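Local coordinates for putative vitamin-B12 independent methionine synthase family protein (Listeria monocytogenes, PDB 1YPX), which probably acts as a zinc-dependent, cobalamin-independent methyltransferase that makes methionine from homocysteine and 5-methyltetrahydropteroyltriglutamate, on a TIM-barrel-like fold, at residues 73-78 / 112-117; 234-239 / 264-269; 256-261 / 284-289. All coordinates share one frame; numbering follows the deposited sequence.

Contact 1. Residues 73-78 / 112-117; sequences FDFLEN and TTHPFI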
loop_
_atom_site.group_PDB
_atom_site.type_symbol
_atom_site.label_atom_id
_atom_site.label_comp_id
_atom_site.label_asym_id
_atom_site.label_seq_id
_atom_site.Cartn_x
_atom_site.Cartn_y
_atom_site.Cartn_z
ATOM N N PHE A 73 6.929 0.895 -10.107
ATOM C CA PHE A 73 7.575 0.434 -11.311
ATOM C C PHE A 73 9.029 0.112 -10.993
ATOM O O PHE A 73 9.656 -0.653 -11.716
ATOM C CB PHE A 73 7.469 1.502 -12.396
ATOM C CG PHE A 73 8.174 2.783 -12.058
ATOM C CD1 PHE A 73 9.558 2.900 -12.225
ATOM C CD2 PHE A 73 7.455 3.881 -11.589
ATOM C CE1 PHE A 73 10.213 4.086 -11.935
ATOM C CE2 PHE A 73 8.099 5.070 -11.299
ATOM C CZ PHE A 73 9.485 5.175 -11.473
ATOM N N ASP A 74 9.561 0.708 -9.921
ATOM C CA ASP A 74 10.938 0.445 -9.484
ATOM C C ASP A 74 10.975 -0.961 -8.894
ATOM O O ASP A 74 11.965 -1.684 -9.024
ATOM C CB ASP A 74 11.394 1.432 -8.397
ATOM C CG ASP A 74 11.974 2.712 -8.966
ATOM O OD1 ASP A 74 13.065 2.675 -9.596
ATOM O OD2 ASP A 74 11.333 3.771 -8.785
ATOM N N PHE A 75 9.891 -1.338 -8.229
ATOM C CA PHE A 75 9.815 -2.650 -7.644
ATOM C C PHE A 75 9.659 -3.680 -8.744
ATOM O O PHE A 75 10.300 -4.734 -8.721
ATOM C CB PHE A 75 8.636 -2.757 -6.680
ATOM C CG PHE A 75 8.435 -4.145 -6.141
ATOM C CD1 PHE A 75 7.636 -5.060 -6.814
ATOM C CD2 PHE A 75 9.103 -4.559 -4.995
ATOM C CE1 PHE A 75 7.505 -6.372 -6.357
ATOM C CE2 PHE A 75 8.983 -5.867 -4.524
ATOM C CZ PHE A 75 8.184 -6.771 -5.209
ATOM N N LEU A 76 8.802 -3.373 -9.710
ATOM C CA LEU A 76 8.547 -4.298 -10.811
ATOM C C LEU A 76 9.721 -4.462 -11.782
ATOM O O LEU A 76 10.127 -5.593 -12.096
ATOM C CB LEU A 76 7.296 -3.862 -11.575
ATOM C CG LEU A 76 5.993 -3.958 -10.776
ATOM C CD1 LEU A 76 4.903 -3.183 -11.496
ATOM C CD2 LEU A 76 5.602 -5.429 -10.590
ATOM N N GLU A 77 10.262 -3.342 -12.253
ATOM C CA GLU A 77 11.384 -3.384 -13.181
ATOM C C GLU A 77 12.585 -4.098 -12.561
ATOM O O GLU A 77 13.561 -4.390 -13.249
ATOM C CB GLU A 77 11.799 -1.973 -13.605
ATOM C CG GLU A 77 12.558 -1.207 -12.537
ATOM C CD GLU A 77 13.300 -0.006 -13.100
ATOM O OE1 GLU A 77 14.125 -0.201 -14.027
ATOM O OE2 GLU A 77 13.067 1.127 -12.612
ATOM N N ASN A 78 12.516 -4.370 -11.260
ATOM C CA ASN A 78 13.597 -5.062 -10.573
ATOM C C ASN A 78 13.274 -6.528 -10.378
ATOM O O ASN A 78 13.863 -7.201 -9.548
ATOM C CB ASN A 78 13.893 -4.418 -9.222
ATOM C CG ASN A 78 14.855 -3.268 -9.333
ATOM O OD1 ASN A 78 14.479 -2.122 -9.143
ATOM N ND2 ASN A 78 16.107 -3.570 -9.652
ATOM N N THR A 112 15.035 -12.643 -7.177
ATOM C CA THR A 112 16.295 -13.158 -6.664
ATOM C C THR A 112 16.913 -12.179 -5.692
ATOM O O THR A 112 17.056 -12.458 -4.502
ATOM C CB THR A 112 17.297 -13.387 -7.796
ATOM O OG1 THR A 112 16.828 -14.445 -8.634
ATOM C CG2 THR A 112 18.659 -13.743 -7.231
ATOM N N THR A 113 17.296 -11.028 -6.217
ATOM C CA THR A 113 17.899 -9.995 -5.404
ATOM C C THR A 113 17.272 -8.671 -5.791
ATOM O O THR A 113 17.554 -8.132 -6.862
ATOM C CB THR A 113 19.402 -9.927 -5.646
ATOM O OG1 THR A 113 19.650 -9.866 -7.059
ATOM C CG2 THR A 113 20.086 -11.150 -5.054
ATOM N N HIS A 114 16.414 -8.155 -4.922
ATOM C CA HIS A 114 15.743 -6.886 -5.174
ATOM C C HIS A 114 16.350 -5.808 -4.273
ATOM O O HIS A 114 16.793 -6.095 -3.164
ATOM C CB HIS A 114 14.240 -7.038 -4.903
ATOM C CG HIS A 114 13.387 -6.049 -5.636
ATOM N ND1 HIS A 114 13.266 -4.732 -5.247
ATOM C CD2 HIS A 114 12.600 -6.191 -6.729
ATOM C CE1 HIS A 114 12.440 -4.107 -6.068
ATOM N NE2 HIS A 114 12.024 -4.968 -6.975
ATOM N N PRO A 115 16.412 -4.557 -4.759
ATOM C CA PRO A 115 16.965 -3.428 -3.997
ATOM C C PRO A 115 16.082 -3.031 -2.811
ATOM O O PRO A 115 16.550 -2.397 -1.862
ATOM C CB PRO A 115 17.038 -2.313 -5.034
ATOM C CG PRO A 115 17.186 -3.047 -6.304
ATOM C CD PRO A 115 16.223 -4.176 -6.165
ATOM N N PHE A 116 14.805 -3.396 -2.876
ATOM C CA PHE A 116 13.865 -3.078 -1.814
ATOM C C PHE A 116 14.183 -3.786 -0.508
ATOM O O PHE A 116 13.695 -3.387 0.539
ATOM C CB PHE A 116 12.437 -3.422 -2.258
ATOM C CG PHE A 116 11.794 -2.365 -3.109
ATOM C CD1 PHE A 116 12.551 -1.620 -4.004
ATOM C CD2 PHE A 116 10.418 -2.140 -3.034
ATOM C CE1 PHE A 116 11.956 -0.657 -4.822
ATOM C CE2 PHE A 116 9.798 -1.180 -3.845
ATOM C CZ PHE A 116 10.568 -0.439 -4.738
ATOM N N ILE A 117 15.012 -4.823 -0.564
ATOM C CA ILE A 117 15.378 -5.574 0.642
ATOM C C ILE A 117 16.265 -4.782 1.603
ATOM O O ILE A 117 16.043 -4.808 2.819
ATOM C CB ILE A 117 16.091 -6.878 0.289
ATOM C CG1 ILE A 117 15.221 -7.690 -0.677
ATOM C CG2 ILE A 117 16.332 -7.693 1.551
ATOM C CD1 ILE A 117 13.913 -8.161 -0.062
HETATM O O HOH W 1 15.179 -10.409 -9.088
#
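Both nitrogens of His114 are used where 112-117 meets 73-78. NE2 donates nearly straight to the carbonyl Phe75 O, in the short helix 73-76; the modelled length of 2.5 Å from NE2 to O is too short to be taken literally. The other ring nitrogen, ND1, accepts from Phe116 N at 3.1 Å, and the donor lies only 2° out of the imidazole plane, which helps to set how the ring is turned. This second bond is a capping bond at the turn that leads into the helix of Phe116, and ND1 acting as acceptor is consistent with a proton on NE2. CG of His114 stands anti to the backbone N (chi1 -156°), and the second torsion then turns the imidazole against the Phe75 ring. There the two rings form an offset stack, centroids 4.5 Å apart, with Phe75 CD2 lying 3.5 Å from His114 CE1. Asn78 CB covers the opposite face of the imidazole. Phe75 at the same time turns its edge toward the face of Phe116 in an offset edge-to-face pair, centroids 5.3 Å apart, while Phe116 CZ reaches Phe75 CB at 3.6 Å. Phe75, His114 and Phe116 thus make a compact aromatic cluster. At its margin Pro115 CD packs 3.6 Å from Asn78 CG, and a water that accepts from Thr112 N reaches Asn78 O only weakly. The contact joins the chain around helix 73-76 to the segment leading into helix 116-127. Trp71 stacks on Phe116, Phe176 of helix 158-178 touches both phenylalanines, and Ile137 and Pro138 meet Phe75, so that the cluster lies against helix 158-178 and strand 132-138 of the central parallel sheet.

Contact 2. Residues 234-239 / 264-269; sequences ITMHIC and LNIDGF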
loop_
_atom_site.group_PDB
_atom_site.type_symbol
_atom_site.label_atom_id
_atom_site.label_comp_id
_atom_site.label_asym_id
_atom_site.label_seq_id
_atom_site.Cartn_x
_atom_site.Cartn_y
_atom_site.Cartn_z
ATOM N N ILE A 234 -0.635 -8.384 6.027
ATOM C CA ILE A 234 -0.606 -7.939 4.649
ATOM C C ILE A 234 -1.870 -7.179 4.322
ATOM O O ILE A 234 -2.926 -7.763 4.101
ATOM C CB ILE A 234 -0.433 -9.101 3.665
ATOM C CG1 ILE A 234 0.984 -9.688 3.833
ATOM C CG2 ILE A 234 -0.689 -8.602 2.230
ATOM C CD1 ILE A 234 1.435 -10.678 2.740
ATOM N N THR A 235 -1.759 -5.861 4.316
ATOM C CA THR A 235 -2.890 -5.007 4.026
ATOM C C THR A 235 -2.890 -4.637 2.559
ATOM O O THR A 235 -1.860 -4.704 1.873
ATOM C CB THR A 235 -2.832 -3.697 4.841
ATOM O OG1 THR A 235 -1.573 -3.029 4.613
ATOM C CG2 THR A 235 -3.026 -3.991 6.318
HETATM N N MSE A 236 -4.053 -4.216 2.087
HETATM C CA MSE A 236 -4.194 -3.833 0.698
HETATM C C MSE A 236 -4.770 -2.447 0.529
HETATM O O MSE A 236 -5.828 -2.148 1.058
HETATM C CB MSE A 236 -5.105 -4.825 -0.016
HETATM C CG MSE A 236 -5.243 -4.573 -1.503
HETATM SE SE MSE A 236 -5.055 -6.214 -2.521
HETATM C CE MSE A 236 -6.779 -6.226 -3.429
ATOM N N HIS A 237 -4.068 -1.593 -0.198
ATOM C CA HIS A 237 -4.591 -0.265 -0.460
ATOM C C HIS A 237 -5.250 -0.268 -1.847
ATOM O O HIS A 237 -4.555 -0.374 -2.864
ATOM C CB HIS A 237 -3.479 0.787 -0.398
ATOM C CG HIS A 237 -3.924 2.165 -0.784
ATOM N ND1 HIS A 237 -5.091 2.739 -0.315
ATOM C CD2 HIS A 237 -3.360 3.085 -1.602
ATOM C CE1 HIS A 237 -5.226 3.947 -0.831
ATOM N NE2 HIS A 237 -4.188 4.181 -1.616
ATOM N N ILE A 238 -6.588 -0.194 -1.864
ATOM C CA ILE A 238 -7.392 -0.147 -3.103
ATOM C C ILE A 238 -7.522 1.331 -3.430
ATOM O O ILE A 238 -8.421 2.001 -2.927
ATOM C CB ILE A 238 -8.852 -0.663 -2.918
ATOM C CG1 ILE A 238 -8.872 -2.042 -2.253
ATOM C CG2 ILE A 238 -9.545 -0.749 -4.280
ATOM C CD1 ILE A 238 -8.230 -3.127 -3.082
ATOM N N CYS A 239 -6.634 1.843 -4.269
ATOM C CA CYS A 239 -6.656 3.260 -4.609
ATOM C C CYS A 239 -7.739 3.630 -5.614
ATOM O O CYS A 239 -8.104 2.822 -6.468
ATOM C CB CYS A 239 -5.290 3.666 -5.160
ATOM S SG CYS A 239 -4.893 5.397 -4.938
ATOM N N LEU A 264 -10.885 -12.287 -1.155
ATOM C CA LEU A 264 -9.486 -11.922 -0.922
ATOM C C LEU A 264 -9.017 -12.292 0.483
ATOM O O LEU A 264 -9.613 -11.864 1.467
ATOM C CB LEU A 264 -9.317 -10.419 -1.127
ATOM C CG LEU A 264 -8.150 -9.974 -1.991
ATOM C CD1 LEU A 264 -6.864 -10.553 -1.426
ATOM C CD2 LEU A 264 -8.376 -10.435 -3.415
ATOM N N ASN A 265 -7.935 -13.060 0.577
ATOM C CA ASN A 265 -7.407 -13.487 1.876
ATOM C C ASN A 265 -6.422 -12.513 2.499
ATOM O O ASN A 265 -5.326 -12.891 2.925
ATOM C CB ASN A 265 -6.756 -14.857 1.743
ATOM C CG ASN A 265 -7.763 -15.925 1.446
ATOM O OD1 ASN A 265 -8.751 -16.057 2.161
ATOM N ND2 ASN A 265 -7.529 -16.692 0.393
ATOM N N ILE A 266 -6.842 -11.257 2.579
ATOM C CA ILE A 266 -6.007 -10.202 3.117
ATOM C C ILE A 266 -6.424 -9.778 4.531
ATOM O O ILE A 266 -7.584 -9.904 4.913
ATOM C CB ILE A 266 -5.994 -9.028 2.103
ATOM C CG1 ILE A 266 -4.566 -8.809 1.621
ATOM C CG2 ILE A 266 -6.577 -7.770 2.690
ATOM C CD1 ILE A 266 -4.475 -7.960 0.384
ATOM N N ASP A 267 -5.470 -9.293 5.314
ATOM C CA ASP A 267 -5.762 -8.907 6.686
ATOM C C ASP A 267 -6.547 -7.619 6.854
ATOM O O ASP A 267 -7.505 -7.580 7.617
ATOM C CB ASP A 267 -4.464 -8.829 7.475
ATOM C CG ASP A 267 -3.745 -10.148 7.511
ATOM O OD1 ASP A 267 -4.319 -11.099 8.088
ATOM O OD2 ASP A 267 -2.623 -10.240 6.956
ATOM N N GLY A 268 -6.137 -6.567 6.159
ATOM C CA GLY A 268 -6.834 -5.311 6.265
ATOM C C GLY A 268 -6.873 -4.663 4.908
ATOM O O GLY A 268 -6.100 -5.036 4.025
ATOM N N PHE A 269 -7.760 -3.684 4.748
ATOM C CA PHE A 269 -7.933 -2.951 3.484
ATOM C C PHE A 269 -7.965 -1.431 3.703
ATOM O O PHE A 269 -8.729 -0.940 4.528
ATOM C CB PHE A 269 -9.258 -3.352 2.821
ATOM C CG PHE A 269 -9.178 -4.573 1.948
ATOM C CD1 PHE A 269 -8.556 -4.515 0.702
ATOM C CD2 PHE A 269 -9.781 -5.763 2.341
ATOM C CE1 PHE A 269 -8.543 -5.632 -0.150
ATOM C CE2 PHE A 269 -9.777 -6.888 1.501
ATOM C CZ PHE A 269 -9.156 -6.820 0.249
#
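The selenomethionine Met236 and Phe269 lie side by side, pointing the same way on one face of two neighbouring parallel strands, with Phe269 CE1 3.5 Å from Met236 CB. From the loop before the second strand, Ile266 crosses Met236 at about a right angle and sets its CD1 methyl against both CB and the selenium, 3.4 Å from SE. Met236 CG is anti to the backbone N (chi1 -176°), and further bends in the chain bring CE to the rim of the Phe269 ring, near its plane, and 4.2 Å from Leu264 CG. The ring therefore fits into a hollow lined by Met236 at its edge, Ile266 CG2 over one face and, obliquely, Ile238, whose CG1 is 3.9 Å from Phe269 CD1. Toward the start of strand 233-238, Ile266 CG1 rests against Ile234 CG2. On the opposite face of the sheet Gly268 has no side chain, and Thr235 CG2 lies beside its CA, 4.0 Å away. Leu260 of the short helix 258-261 closes over Met236, Ile238 and Phe269. Polar bonds hold this register. Met236 N donates to Gly268 O at 2.9 Å, a bond of the parallel strand pair, which continues to Phe270, and Asp267 N donates to Ile234 O. Ile234 N is met by a side chain instead: Asp267 OD2 accepts from it at 2.9 Å, using its anti lone pair, and also pairs with Lys228. The chemistry is thus an apolar core flanked by a carboxylate whose charge is probably balanced by the lysine. The same strand carries His237, with Cys239 following; with Cys334 these could form a zinc site like those of cobalamin-independent methionine synthases, though no metal is modelled.

Contact 3. Residues 256-261 / 284-289; sequences VAETLF and LKYVTR. With PO4 (phosphate ion), chain B.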
loop_
_atom_site.group_PDB
_atom_site.type_symbol
_atom_site.label_atom_id
_atom_site.label_comp_id
_atom_site.label_asym_id
_atom_site.label_seq_id
_atom_site.Cartn_x
_atom_site.Cartn_y
_atom_site.Cartn_z
ATOM N N VAL A 256 -16.492 -4.337 -7.349
ATOM C CA VAL A 256 -15.318 -4.988 -6.784
ATOM C C VAL A 256 -15.359 -4.950 -5.272
ATOM O O VAL A 256 -14.406 -4.532 -4.629
ATOM C CB VAL A 256 -14.020 -4.308 -7.267
ATOM C CG1 VAL A 256 -13.897 -4.459 -8.777
ATOM C CG2 VAL A 256 -14.021 -2.835 -6.879
ATOM N N ALA A 257 -16.472 -5.399 -4.709
ATOM C CA ALA A 257 -16.638 -5.404 -3.268
ATOM C C ALA A 257 -16.974 -6.801 -2.780
ATOM O O ALA A 257 -16.810 -7.112 -1.600
ATOM C CB ALA A 257 -17.736 -4.441 -2.874
ATOM N N GLU A 258 -17.443 -7.641 -3.698
ATOM C CA GLU A 258 -17.815 -9.016 -3.369
ATOM C C GLU A 258 -16.581 -9.895 -3.218
ATOM O O GLU A 258 -16.376 -10.522 -2.177
ATOM C CB GLU A 258 -18.712 -9.583 -4.468
ATOM C CG GLU A 258 -19.844 -8.652 -4.876
ATOM C CD GLU A 258 -20.839 -8.393 -3.754
ATOM O OE1 GLU A 258 -20.427 -7.839 -2.708
ATOM O OE2 GLU A 258 -22.032 -8.740 -3.925
ATOM N N THR A 259 -15.763 -9.928 -4.267
ATOM C CA THR A 259 -14.542 -10.731 -4.284
ATOM C C THR A 259 -13.425 -10.099 -3.449
ATOM O O THR A 259 -12.511 -10.789 -2.996
ATOM C CB THR A 259 -14.030 -10.925 -5.735
ATOM O OG1 THR A 259 -13.231 -9.799 -6.119
ATOM C CG2 THR A 259 -15.208 -11.045 -6.705
ATOM N N LEU A 260 -13.511 -8.784 -3.255
ATOM C CA LEU A 260 -12.522 -8.047 -2.481
ATOM C C LEU A 260 -12.636 -8.272 -0.977
ATOM O O LEU A 260 -11.648 -8.559 -0.305
ATOM C CB LEU A 260 -12.621 -6.546 -2.773
ATOM C CG LEU A 260 -11.529 -5.940 -3.666
ATOM C CD1 LEU A 260 -11.662 -4.428 -3.696
ATOM C CD2 LEU A 260 -10.162 -6.321 -3.127
ATOM N N PHE A 261 -13.834 -8.143 -0.432
ATOM C CA PHE A 261 -13.983 -8.336 1.000
ATOM C C PHE A 261 -14.474 -9.732 1.367
ATOM O O PHE A 261 -14.477 -10.105 2.539
ATOM C CB PHE A 261 -14.919 -7.271 1.567
ATOM C CG PHE A 261 -14.570 -5.876 1.139
ATOM C CD1 PHE A 261 -13.259 -5.419 1.208
ATOM C CD2 PHE A 261 -15.556 -5.017 0.663
ATOM C CE1 PHE A 261 -12.937 -4.125 0.805
ATOM C CE2 PHE A 261 -15.244 -3.721 0.258
ATOM C CZ PHE A 261 -13.934 -3.274 0.330
ATOM N N LEU A 284 -22.054 -2.702 0.804
ATOM C CA LEU A 284 -21.173 -3.617 0.101
ATOM C C LEU A 284 -20.246 -4.355 1.063
ATOM O O LEU A 284 -19.473 -5.220 0.651
ATOM C CB LEU A 284 -20.346 -2.863 -0.950
ATOM C CG LEU A 284 -21.133 -2.228 -2.098
ATOM C CD1 LEU A 284 -22.110 -3.247 -2.725
ATOM C CD2 LEU A 284 -21.886 -1.042 -1.558
ATOM N N LYS A 285 -20.332 -4.026 2.346
ATOM C CA LYS A 285 -19.483 -4.667 3.333
ATOM C C LYS A 285 -19.825 -6.146 3.503
ATOM O O LYS A 285 -20.484 -6.546 4.465
ATOM C CB LYS A 285 -19.592 -3.938 4.671
ATOM C CG LYS A 285 -19.690 -2.418 4.538
ATOM C CD LYS A 285 -18.550 -1.826 3.735
ATOM C CE LYS A 285 -17.232 -1.963 4.458
ATOM N NZ LYS A 285 -16.105 -1.603 3.555
ATOM N N TYR A 286 -19.371 -6.950 2.545
ATOM C CA TYR A 286 -19.581 -8.391 2.558
ATOM C C TYR A 286 -18.521 -9.027 3.452
ATOM O O TYR A 286 -18.223 -10.220 3.358
ATOM C CB TYR A 286 -19.470 -8.952 1.139
ATOM C CG TYR A 286 -20.785 -9.003 0.394
ATOM C CD1 TYR A 286 -21.494 -7.831 0.100
ATOM C CD2 TYR A 286 -21.334 -10.231 -0.005
ATOM C CE1 TYR A 286 -22.722 -7.881 -0.577
ATOM C CE2 TYR A 286 -22.560 -10.295 -0.682
ATOM C CZ TYR A 286 -23.247 -9.119 -0.966
ATOM O OH TYR A 286 -24.443 -9.175 -1.645
ATOM N N VAL A 287 -17.939 -8.210 4.316
ATOM C CA VAL A 287 -16.917 -8.695 5.222
ATOM C C VAL A 287 -17.561 -9.440 6.389
ATOM O O VAL A 287 -18.147 -8.837 7.285
ATOM C CB VAL A 287 -16.037 -7.521 5.727
ATOM C CG1 VAL A 287 -16.908 -6.320 6.047
ATOM C CG2 VAL A 287 -15.236 -7.950 6.944
ATOM N N THR A 288 -17.458 -10.764 6.350
ATOM C CA THR A 288 -18.021 -11.601 7.395
ATOM C C THR A 288 -16.928 -12.091 8.328
ATOM O O THR A 288 -17.199 -12.535 9.445
ATOM C CB THR A 288 -18.759 -12.811 6.798
ATOM O OG1 THR A 288 -17.964 -13.395 5.760
ATOM C CG2 THR A 288 -20.102 -12.380 6.239
ATOM N N ARG A 289 -15.689 -12.008 7.858
ATOM C CA ARG A 289 -14.529 -12.428 8.635
ATOM C C ARG A 289 -14.302 -11.455 9.784
ATOM O O ARG A 289 -14.097 -10.262 9.572
ATOM C CB ARG A 289 -13.296 -12.463 7.739
ATOM C CG ARG A 289 -13.312 -13.556 6.685
ATOM C CD ARG A 289 -12.259 -13.266 5.624
ATOM N NE ARG A 289 -11.028 -12.757 6.219
ATOM C CZ ARG A 289 -10.015 -12.242 5.531
ATOM N NH1 ARG A 289 -8.933 -11.802 6.170
ATOM N NH2 ARG A 289 -10.078 -12.166 4.209
HETATM P P PO4 B . -17.900 0.697 0.912
HETATM O O1 PO4 B . -18.311 1.422 2.066
HETATM O O2 PO4 B . -17.964 1.503 -0.298
HETATM O O3 PO4 B . -16.414 0.159 1.166
HETATM O O4 PO4 B . -18.587 -0.625 0.666
#
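Glu258 turns its carboxylate steeply onto the ring of Tyr286, with the two planes 72° apart. OE1 stands 3.0 Å above the ring plane, shifted toward the rim. The side chains cross obliquely, the glutamate bent at chi2 (-64°) so that its CD swings over the ring. Both residues also touch a crystal neighbour, so this pairing may owe something to the lattice. Deeper in, Phe261 meets the other segment in two ways. Its edge faces the carbonyl of Leu284, CD2 lying 3.9 Å from O, and its ring receives an off-centre cation-pi contact from Lys285, whose NZ is 4.5 Å from the ring centroid and 30° off the normal. Bends at chi2 and chi3 let the lysine, which starts out away from 256-261, fold back to the phenylalanine. The same ammonium donates to O3 of a phosphate, NZ to O3 3.0 Å, an ion probably from the crystallisation liquor that Tyr273 also binds. Apolar contacts complete the seam: Ala257 CB, at the N-cap of helix 258-261, packs 3.6 Å from Leu284 CB, and Phe261 CB lies near Val287 CB. Here the irregular 284-289, with an inverse gamma turn at Lys285, packs against a short helix. These are two successive strand-to-strand connections of the parallel sheet, stacked side by side as in a TIM-barrel-like fold.

Contacts 2 and 3 form one continuous region, their centres 11 Å apart and their segments alternating along the chain. Arg289 binds them together: its NH1 probably donates to Ile266 O (2.6 Å), and its NH2 packs 2.8 Å from Leu264 O. Leu264 N probably also bonds to Thr259 O, and the Phe269 ring reaches Leu260 O, while the Leu260 side chain packs on the strand pair of contact 2. Contact 1 stands apart, its centre about 21 Å from that of contact 2 and about 31 Å from that of contact 3; contacts 1 and 3 lie on opposite sides of the chain's centre. Contact 2 holds His237 and Cys239 of the possible metal site, contact 3 the phosphate at Lys285.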